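Local coordinates for protein kinase A regulatory subunit, putative (Trypanosoma cruzi, PDB 6FTF), which probably restrains the catalytic subunit of a cAMP-independent protein kinase A until nucleosides such as the bound 7-cyano-7-deazainosine occupy its two cyclic nucleotide-binding domains, at residues 182-187 / 256-261; 154-159 / 204-209. All coordinates share one frame; numbering follows the deposited sequence. Where two conformers were deposited one is given.

Contact 1 (182-187 / 256-261)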
ATOM      1  N   SER A 182      -8.004  -3.693   3.903  1.00  8.52           N
ATOM      2  CA  SER A 182      -9.236  -3.804   4.662  1.00  9.09           C
ATOM      3  C   SER A 182     -10.028  -4.956   4.076  1.00  9.45           C
ATOM      4  O   SER A 182      -9.634  -5.542   3.074  1.00 10.45           O
ATOM      5  CB  SER A 182     -10.042  -2.496   4.645  1.00 10.31           C
ATOM      6  OG  SER A 182     -10.472  -2.187   3.336  1.00 13.64           O
ATOM      7  N   SER A 183     -11.107  -5.332   4.733  1.00  9.24           N
ATOM      8  CA  SER A 183     -11.891  -6.481   4.297  1.00 10.73           C
ATOM      9  C   SER A 183     -13.252  -6.034   3.773  1.00 10.95           C
ATOM     10  O   SER A 183     -13.832  -5.063   4.257  1.00 12.88           O
ATOM     11  CB  SER A 183     -12.081  -7.480   5.436  1.00 13.30           C
ATOM     12  OG  SER A 183     -10.822  -8.018   5.824  1.00 15.86           O
ATOM     13  N   GLU A 184     -13.771  -6.758   2.787  1.00 10.02           N
ATOM     14  CA  GLU A 184     -15.119  -6.513   2.299  1.00 10.16           C
ATOM     15  C   GLU A 184     -15.704  -7.847   1.887  1.00  9.86           C
ATOM     16  O   GLU A 184     -15.023  -8.656   1.246  1.00 11.40           O
ATOM     17  CB  GLU A 184     -15.120  -5.538   1.122  1.00 12.08           C
ATOM     18  CG  GLU A 184     -16.534  -5.162   0.724  1.00 15.30           C
ATOM     19  CD  GLU A 184     -16.618  -4.018  -0.263  1.00 13.90           C
ATOM     20  OE1 GLU A 184     -17.756  -3.563  -0.525  1.00 18.84           O
ATOM     21  OE2 GLU A 184     -15.577  -3.575  -0.789  1.00 16.40           O
ATOM     22  N   GLU A 185     -16.968  -8.057   2.239  1.00 10.90           N
ATOM     23  CA  GLU A 185     -17.678  -9.285   1.929  1.00 11.40           C
ATOM     24  C   GLU A 185     -18.792  -8.998   0.929  1.00 10.94           C
ATOM     25  O   GLU A 185     -19.334  -7.886   0.878  1.00 12.35           O
ATOM     26  CB  GLU A 185     -18.254  -9.928   3.191  1.00 13.03           C
ATOM     27  CG  GLU A 185     -17.197 -10.169   4.251  1.00 16.04           C
ATOM     28  CD  GLU A 185     -17.591 -11.170   5.335  1.00 27.14           C
ATOM     29  OE1 GLU A 185     -18.579 -11.924   5.171  1.00 21.62           O
ATOM     30  OE2 GLU A 185     -16.882 -11.208   6.366  1.00 32.08           O
ATOM     31  N   PHE A 186     -19.103 -10.010   0.129  1.00  9.73           N
ATOM     32  CA  PHE A 186     -20.083  -9.909  -0.946  1.00  9.96           C
ATOM     33  C   PHE A 186     -20.963 -11.142  -0.925  1.00 10.25           C
ATOM     34  O   PHE A 186     -20.466 -12.267  -0.818  1.00 11.59           O
ATOM     35  CB  PHE A 186     -19.392  -9.822  -2.307  1.00 10.02           C
ATOM     36  CG  PHE A 186     -18.483  -8.619  -2.439  1.00  9.39           C
ATOM     37  CD1 PHE A 186     -17.150  -8.689  -2.061  1.00 10.21           C
ATOM     38  CD2 PHE A 186     -18.960  -7.404  -2.892  1.00 10.43           C
ATOM     39  CE1 PHE A 186     -16.329  -7.600  -2.177  1.00 10.14           C
ATOM     40  CE2 PHE A 186     -18.136  -6.310  -2.994  1.00 12.17           C
ATOM     41  CZ  PHE A 186     -16.818  -6.407  -2.623  1.00 10.93           C
ATOM     42  N   SER A 187     -22.267 -10.935  -1.041  1.00 10.69           N
ATOM     43  CA  SER A 187     -23.181 -12.051  -1.199  0.52 11.11           C
ATOM     44  C   SER A 187     -23.216 -12.495  -2.657  1.00 10.78           C
ATOM     45  O   SER A 187     -22.857 -11.736  -3.560  1.00 10.61           O
ATOM     46  CB  SER A 187     -24.584 -11.676  -0.727  0.52 12.94           C
ATOM     47  OG  SER A 187     -25.004 -10.442  -1.257  0.52 15.42           O
ATOM     48  N   THR A 256     -13.111 -10.724   0.716  1.00  8.32           N
ATOM     49  CA  THR A 256     -11.919 -10.176   0.082  1.00  8.46           C
ATOM     50  C   THR A 256     -11.108  -9.349   1.067  1.00  8.35           C
ATOM     51  O   THR A 256     -11.637  -8.781   2.027  1.00 10.07           O
ATOM     52  CB  THR A 256     -12.242  -9.250  -1.116  1.00  8.93           C
ATOM     53  OG1 THR A 256     -12.907  -8.064  -0.671  1.00 10.14           O
ATOM     54  CG2 THR A 256     -13.096  -9.944  -2.158  1.00 10.16           C
ATOM     55  N   ALA A 257      -9.809  -9.280   0.780  1.00  8.02           N
ATOM     56  CA  ALA A 257      -8.940  -8.227   1.276  1.00  7.80           C
ATOM     57  C   ALA A 257      -8.774  -7.232   0.141  1.00  8.73           C
ATOM     58  O   ALA A 257      -8.574  -7.631  -1.006  1.00 11.47           O
ATOM     59  CB  ALA A 257      -7.575  -8.769   1.700  1.00  9.36           C
ATOM     60  N   LYS A 258      -8.860  -5.952   0.460  1.00  8.83           N
ATOM     61  CA  LYS A 258      -9.020  -4.864  -0.497  0.61 11.44           C
ATOM     62  C   LYS A 258      -7.867  -3.878  -0.334  1.00  9.03           C
ATOM     63  O   LYS A 258      -7.569  -3.448   0.790  1.00  9.93           O
ATOM     64  CB  LYS A 258     -10.368  -4.201  -0.132  0.61 14.97           C
ATOM     65  CG  LYS A 258     -10.870  -3.034  -0.935  0.61 13.97           C
ATOM     66  CD  LYS A 258     -12.255  -2.650  -0.435  0.61 10.60           C
ATOM     67  CE  LYS A 258     -12.865  -1.534  -1.275  0.61 15.97           C
ATOM     68  NZ  LYS A 258     -14.218  -1.172  -0.806  0.61 17.00           N
ATOM     69  N   LEU A 259      -7.243  -3.501  -1.450  1.00  9.88           N
ATOM     70  CA  LEU A 259      -6.123  -2.573  -1.502  1.00  9.88           C
ATOM     71  C   LEU A 259      -6.451  -1.413  -2.440  1.00  9.75           C
ATOM     72  O   LEU A 259      -6.872  -1.632  -3.579  1.00 10.21           O
ATOM     73  CB  LEU A 259      -4.930  -3.327  -2.069  1.00 10.57           C
ATOM     74  CG  LEU A 259      -3.664  -2.519  -2.259  1.00 12.09           C
ATOM     75  CD1 LEU A 259      -3.035  -2.137  -0.928  1.00 11.18           C
ATOM     76  CD2 LEU A 259      -2.659  -3.282  -3.105  1.00 12.75           C
ATOM     77  N   ASN A 260      -6.240  -0.189  -1.984  1.00  9.04           N
ATOM     78  CA  ASN A 260      -6.447   0.961  -2.851  1.00  9.10           C
ATOM     79  C   ASN A 260      -5.275   1.178  -3.803  1.00  9.07           C
ATOM     80  O   ASN A 260      -4.114   0.967  -3.461  1.00  8.71           O
ATOM     81  CB  ASN A 260      -6.686   2.218  -2.017  1.00 10.38           C
ATOM     82  CG  ASN A 260      -7.206   3.371  -2.855  1.00 10.75           C
ATOM     83  OD1 ASN A 260      -6.446   4.201  -3.351  1.00 11.04           O
ATOM     84  ND2 ASN A 260      -8.502   3.386  -3.078  1.00 14.73           N
ATOM     85  N   ARG A 261      -5.607   1.683  -4.992  1.00  8.65           N
ATOM     86  CA  ARG A 261      -4.614   1.955  -6.020  1.00  8.62           C
ATOM     87  C   ARG A 261      -3.491   2.854  -5.527  1.00  8.73           C
ATOM     88  O   ARG A 261      -2.362   2.707  -5.976  1.00  9.57           O
ATOM     89  CB  ARG A 261      -5.308   2.569  -7.238  1.00  9.95           C
ATOM     90  CG  ARG A 261      -4.470   2.643  -8.472  1.00  9.97           C
ATOM     91  CD  ARG A 261      -5.320   3.117  -9.624  1.00 11.05           C
ATOM     92  NE  ARG A 261      -4.565   3.182 -10.857  1.00 11.51           N
ATOM     93  CZ  ARG A 261      -5.087   3.585 -12.019  1.00 11.93           C
ATOM     94  NH1 ARG A 261      -6.361   3.948 -12.094  1.00 14.18           N
ATOM     95  NH2 ARG A 261      -4.325   3.638 -13.098  1.00 12.45           N
TER
HETATM   96  O   HOH W   1      -8.648  -0.975   1.797  1.00 16.71           O

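Contact 2 (154-159 / 204-209). With EDO (1,2-ethanediol), chain B.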
ATOM      1  N   GLU A 154      -2.329  -8.661  12.325  1.00  8.59           N
ATOM      2  CA  GLU A 154      -2.802  -9.981  12.755  1.00  8.77           C
ATOM      3  C   GLU A 154      -3.907 -10.496  11.858  1.00  8.59           C
ATOM      4  O   GLU A 154      -4.030 -11.701  11.628  1.00 10.36           O
ATOM      5  CB  GLU A 154      -3.346  -9.917  14.182  1.00  9.69           C
ATOM      6  CG  GLU A 154      -2.317  -9.948  15.253  1.00 10.79           C
ATOM      7  CD  GLU A 154      -1.341 -11.106  15.100  1.00 10.81           C
ATOM      8  OE1 GLU A 154      -1.803 -12.264  15.106  1.00 11.99           O
ATOM      9  OE2 GLU A 154      -0.119 -10.842  14.966  1.00 11.30           O
ATOM     10  N   THR A 155      -4.758  -9.604  11.364  1.00  9.14           N
ATOM     11  CA  THR A 155      -5.897 -10.022  10.558  1.00  8.67           C
ATOM     12  C   THR A 155      -5.438 -10.688   9.278  1.00  9.07           C
ATOM     13  O   THR A 155      -6.058 -11.659   8.829  1.00 10.21           O
ATOM     14  CB  THR A 155      -6.787  -8.810  10.256  1.00  9.55           C
ATOM     15  OG1 THR A 155      -7.301  -8.296  11.485  1.00 10.93           O
ATOM     16  CG2 THR A 155      -7.954  -9.159   9.351  1.00 11.32           C
ATOM     17  N   TYR A 156      -4.340 -10.207   8.688  1.00  8.52           N
ATOM     18  CA  TYR A 156      -3.963 -10.651   7.352  1.00  8.34           C
ATOM     19  C   TYR A 156      -2.706 -11.502   7.240  1.00  8.76           C
ATOM     20  O   TYR A 156      -2.569 -12.202   6.235  1.00  8.78           O
ATOM     21  CB  TYR A 156      -3.838  -9.453   6.388  1.00  8.74           C
ATOM     22  CG  TYR A 156      -5.120  -8.681   6.294  1.00  7.89           C
ATOM     23  CD1 TYR A 156      -6.243  -9.209   5.677  1.00  9.11           C
ATOM     24  CD2 TYR A 156      -5.235  -7.445   6.881  1.00  8.47           C
ATOM     25  CE1 TYR A 156      -7.440  -8.503   5.643  1.00  9.44           C
ATOM     26  CE2 TYR A 156      -6.415  -6.739   6.850  1.00  9.24           C
ATOM     27  CZ  TYR A 156      -7.513  -7.282   6.243  1.00  9.68           C
ATOM     28  OH  TYR A 156      -8.707  -6.582   6.240  1.00 11.76           O
ATOM     29  N   ILE A 157      -1.762 -11.454   8.179  1.00  8.18           N
ATOM     30  CA  ILE A 157      -0.429 -11.994   7.877  1.00  9.09           C
ATOM     31  C   ILE A 157      -0.461 -13.500   7.608  1.00  8.52           C
ATOM     32  O   ILE A 157       0.209 -13.994   6.689  1.00  9.14           O
ATOM     33  CB  ILE A 157       0.615 -11.582   8.933  1.00  8.20           C
ATOM     34  CG1 ILE A 157       2.026 -11.985   8.479  1.00  8.86           C
ATOM     35  CG2 ILE A 157       0.323 -12.158  10.292  1.00 10.16           C
ATOM     36  CD1 ILE A 157       2.455 -11.412   7.156  1.00 11.14           C
ATOM     37  N   GLN A 158      -1.218 -14.265   8.387  1.00  8.99           N
ATOM     38  CA  GLN A 158      -1.250 -15.715   8.167  1.00  9.53           C
ATOM     39  C   GLN A 158      -1.850 -16.056   6.804  1.00  9.19           C
ATOM     40  O   GLN A 158      -1.373 -16.964   6.108  1.00  9.83           O
ATOM     41  CB  GLN A 158      -2.006 -16.402   9.302  1.00 10.94           C
ATOM     42  CG  GLN A 158      -1.830 -17.923   9.331  1.00 11.99           C
ATOM     43  CD  GLN A 158      -2.802 -18.689   8.466  1.00 10.25           C
ATOM     44  OE1 GLN A 158      -3.874 -18.204   8.107  1.00 11.30           O
ATOM     45  NE2 GLN A 158      -2.449 -19.927   8.165  1.00 11.34           N
ATOM     46  N   PHE A 159      -2.888 -15.327   6.399  1.00  8.53           N
ATOM     47  CA  PHE A 159      -3.473 -15.509   5.075  1.00  8.65           C
ATOM     48  C   PHE A 159      -2.472 -15.150   3.984  1.00  8.22           C
ATOM     49  O   PHE A 159      -2.287 -15.906   3.024  1.00  8.79           O
ATOM     50  CB  PHE A 159      -4.720 -14.636   4.952  1.00  9.38           C
ATOM     51  CG  PHE A 159      -5.229 -14.521   3.546  1.00  9.52           C
ATOM     52  CD1 PHE A 159      -5.813 -15.608   2.930  1.00 10.43           C
ATOM     53  CD2 PHE A 159      -5.094 -13.356   2.836  1.00 11.37           C
ATOM     54  CE1 PHE A 159      -6.276 -15.525   1.628  1.00 11.62           C
ATOM     55  CE2 PHE A 159      -5.562 -13.274   1.529  1.00 11.79           C
ATOM     56  CZ  PHE A 159      -6.141 -14.366   0.935  1.00 11.96           C
ATOM     57  N   ILE A 204      -7.988  -9.341  -3.120  1.00  7.67           N
ATOM     58  CA  ILE A 204      -7.447 -10.686  -2.990  1.00  7.90           C
ATOM     59  C   ILE A 204      -8.543 -11.524  -2.367  1.00  8.08           C
ATOM     60  O   ILE A 204      -9.108 -11.148  -1.334  1.00  8.70           O
ATOM     61  CB  ILE A 204      -6.177 -10.712  -2.130  1.00  8.23           C
ATOM     62  CG1 ILE A 204      -5.151  -9.684  -2.626  1.00  9.42           C
ATOM     63  CG2 ILE A 204      -5.614 -12.114  -2.118  1.00 10.33           C
ATOM     64  CD1 ILE A 204      -3.929  -9.551  -1.729  1.00 12.34           C
ATOM     65  N   ILE A 205      -8.883 -12.624  -3.010  1.00  8.27           N
ATOM     66  CA  ILE A 205      -9.991 -13.447  -2.541  1.00  8.36           C
ATOM     67  C   ILE A 205      -9.542 -14.283  -1.347  1.00  8.24           C
ATOM     68  O   ILE A 205      -8.693 -15.170  -1.472  1.00  9.63           O
ATOM     69  CB  ILE A 205     -10.547 -14.321  -3.668  1.00  8.33           C
ATOM     70  CG1 ILE A 205     -10.971 -13.437  -4.845  1.00  8.67           C
ATOM     71  CG2 ILE A 205     -11.722 -15.153  -3.150  1.00  9.11           C
ATOM     72  CD1 ILE A 205     -11.352 -14.209  -6.080  1.00 11.72           C
ATOM     73  N   MET A 206     -10.154 -14.039  -0.190  1.00  8.55           N
ATOM     74  CA  MET A 206      -9.886 -14.828   1.005  1.00  9.65           C
ATOM     75  C   MET A 206     -10.771 -16.057   1.082  1.00 10.46           C
ATOM     76  O   MET A 206     -10.354 -17.084   1.637  1.00 11.99           O
ATOM     77  CB  MET A 206     -10.062 -13.977   2.270  1.00  9.64           C
ATOM     78  CG  MET A 206      -9.119 -12.790   2.326  1.00 10.62           C
ATOM     79  SD  MET A 206      -9.280 -11.766   3.799  1.00 14.73           S
ATOM     80  CE  MET A 206      -8.485 -12.803   5.027  1.00 18.54           C
ATOM     81  N   GLU A 207     -11.982 -15.981   0.547  1.00  8.76           N
ATOM     82  CA  GLU A 207     -12.879 -17.120   0.484  1.00  9.90           C
ATOM     83  C   GLU A 207     -13.871 -16.878  -0.640  1.00  9.33           C
ATOM     84  O   GLU A 207     -14.315 -15.747  -0.842  1.00  9.64           O
ATOM     85  CB  GLU A 207     -13.648 -17.244   1.798  1.00 12.51           C
ATOM     86  CG  GLU A 207     -14.548 -18.435   1.933  1.00 19.98           C
ATOM     87  CD  GLU A 207     -15.398 -18.327   3.187  1.00 28.69           C
ATOM     88  OE1 GLU A 207     -14.831 -18.066   4.270  1.00 22.56           O
ATOM     89  OE2 GLU A 207     -16.633 -18.466   3.082  1.00 34.98           O
ATOM     90  N   GLY A 208     -14.240 -17.943  -1.337  1.00 10.13           N
ATOM     91  CA  GLY A 208     -15.303 -17.902  -2.327  1.00  9.79           C
ATOM     92  C   GLY A 208     -14.804 -17.878  -3.757  1.00  9.12           C
ATOM     93  O   GLY A 208     -13.608 -17.996  -4.038  1.00 10.76           O
ATOM     94  N   THR A 209     -15.764 -17.730  -4.670  1.00  9.68           N
ATOM     95  CA  THR A 209     -15.508 -17.741  -6.103  1.00  9.65           C
ATOM     96  C   THR A 209     -16.204 -16.567  -6.774  1.00  9.19           C
ATOM     97  O   THR A 209     -17.244 -16.094  -6.319  1.00  9.26           O
ATOM     98  CB  THR A 209     -16.004 -19.075  -6.687  1.00 10.42           C
ATOM     99  OG1 THR A 209     -15.303 -20.141  -6.023  1.00 13.25           O
ATOM    100  CG2 THR A 209     -15.776 -19.197  -8.171  1.00 11.93           C
TER
HETATM  101  C1  EDO B 601       1.210 -20.594   8.994  1.00 18.79           C
HETATM  102  O1  EDO B 601      -0.156 -20.912   9.307  1.00 18.40           O
HETATM  103  C2  EDO B 601       1.355 -20.139   7.543  1.00 21.58           C
HETATM  104  O2  EDO B 601       0.766 -21.103   6.675  1.00 21.34           O

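Contact 1 (182-187 / 256-261)
Ser182 pairs with Lys258 where strands 182-186 and 256-260 run antiparallel in the beta roll of the second cyclic nucleotide-binding domain; strand 181-186 is the outermost strand of its four-stranded sheet. The backbone bonds of this hydrogen-bonded pair are unequal, 3.2 Å from Ser182 N to Lys258 O and 2.8 Å from Lys258 N to Ser182 O. A water spans Ser182 OG and Lys258 O, donating to the carbonyl. Ser183 faces Ala257 in a non-hydrogen-bonded pair, and its CA lies 3.2 Å from Thr256 O in a CA-H...O contact. Glu184, paired with Thr256, shares a sheet face with Ser182, Thr256 and Lys258. With CG anti to the backbone N (chi1 -173°), its extended chain slants across that of Lys258, and OE2 receives NZ at 2.8 Å from above the carboxylate plane in a salt bridge. The aliphatic CE of Lys258 also lies close to this oxygen. Phe186 turns a ring edge to Thr256, its CE1 3.8 Å from OG1. That hydroxyl donates to Glu184 O at 2.9 Å, while Thr256 N reaches the same oxygen from the opposite face of the carbonyl plane.

Contact 2 (154-159 / 204-209)
Met206 lays its side chain over one face of the Phe159 ring, joining helix 149-160 to the corner that the chain turns at Met206. CB starts near the outer end of the ring, 4.1 Å from Phe159 CE1. The first torsion sets CG anti to the carbonyl carbon (chi1 -61°), and this methylene makes the central contact: it stands 3.8 Å from the ring centroid, 19° off the normal, in a CH-pi interaction displaced toward the CE2 and CZ rim. SD follows on the same face, obliquely placed at 4.8 Å from that centroid. It also lies at the edge of the Tyr156 ring, near its plane and 4.2 Å from CE1, so one sulfur makes Met-aromatic contacts with two rings in different ways. The chain then bends (chi3 75°), and CE settles over the inner end of the phenyl group, 4.0 Å from Phe159 CG. Phe159 itself points from the helix toward the strand. Its rim meets Ile204 CG2 beside CE2 at 3.8 Å, and Ile205 O lies near the ring plane, 3.6 Å from CZ. Thr155 CG2 covers one face of the Tyr156 ring. On Gln158, NE2 donates an almost straight bond to O1 of an ethanediol, probably from the crystallisation liquor, which is also held by Asn162. Ala257 of the adjacent strand touches both Tyr156 and Met206. At the corner of the chain, Met206 and Glu207 both face Ile255, forming a classic beta bulge; the arrangement is thus a helix packed through CH-pi and Met-aromatic contacts against a bulged strand of the cyclic nucleotide-binding beta roll.

The centres of contacts 1 and 2 lie 10 Å apart, and their segments alternate along the chain: 154-159, 182-187, 204-209, 256-261. Strands 181-186, 254-260 and 201-205 are successive neighbours in one antiparallel sheet of the second nucleotide-binding domain. Contact 1 joins the first two, and contact 2 sets helix 149-160 against the third. Two bonds connect the sites directly: Ser183 OG with Tyr156 OH at 2.6 Å, tying the edge strand to the helix, and Ile204 N with Ala257 O at 2.8 Å, within the sheet. Helix 149-160, between the two beta rolls, is held on the second by contact 2 and the Tyr156-Ser183 bond to contact 1, consistent with coupling between the two domains.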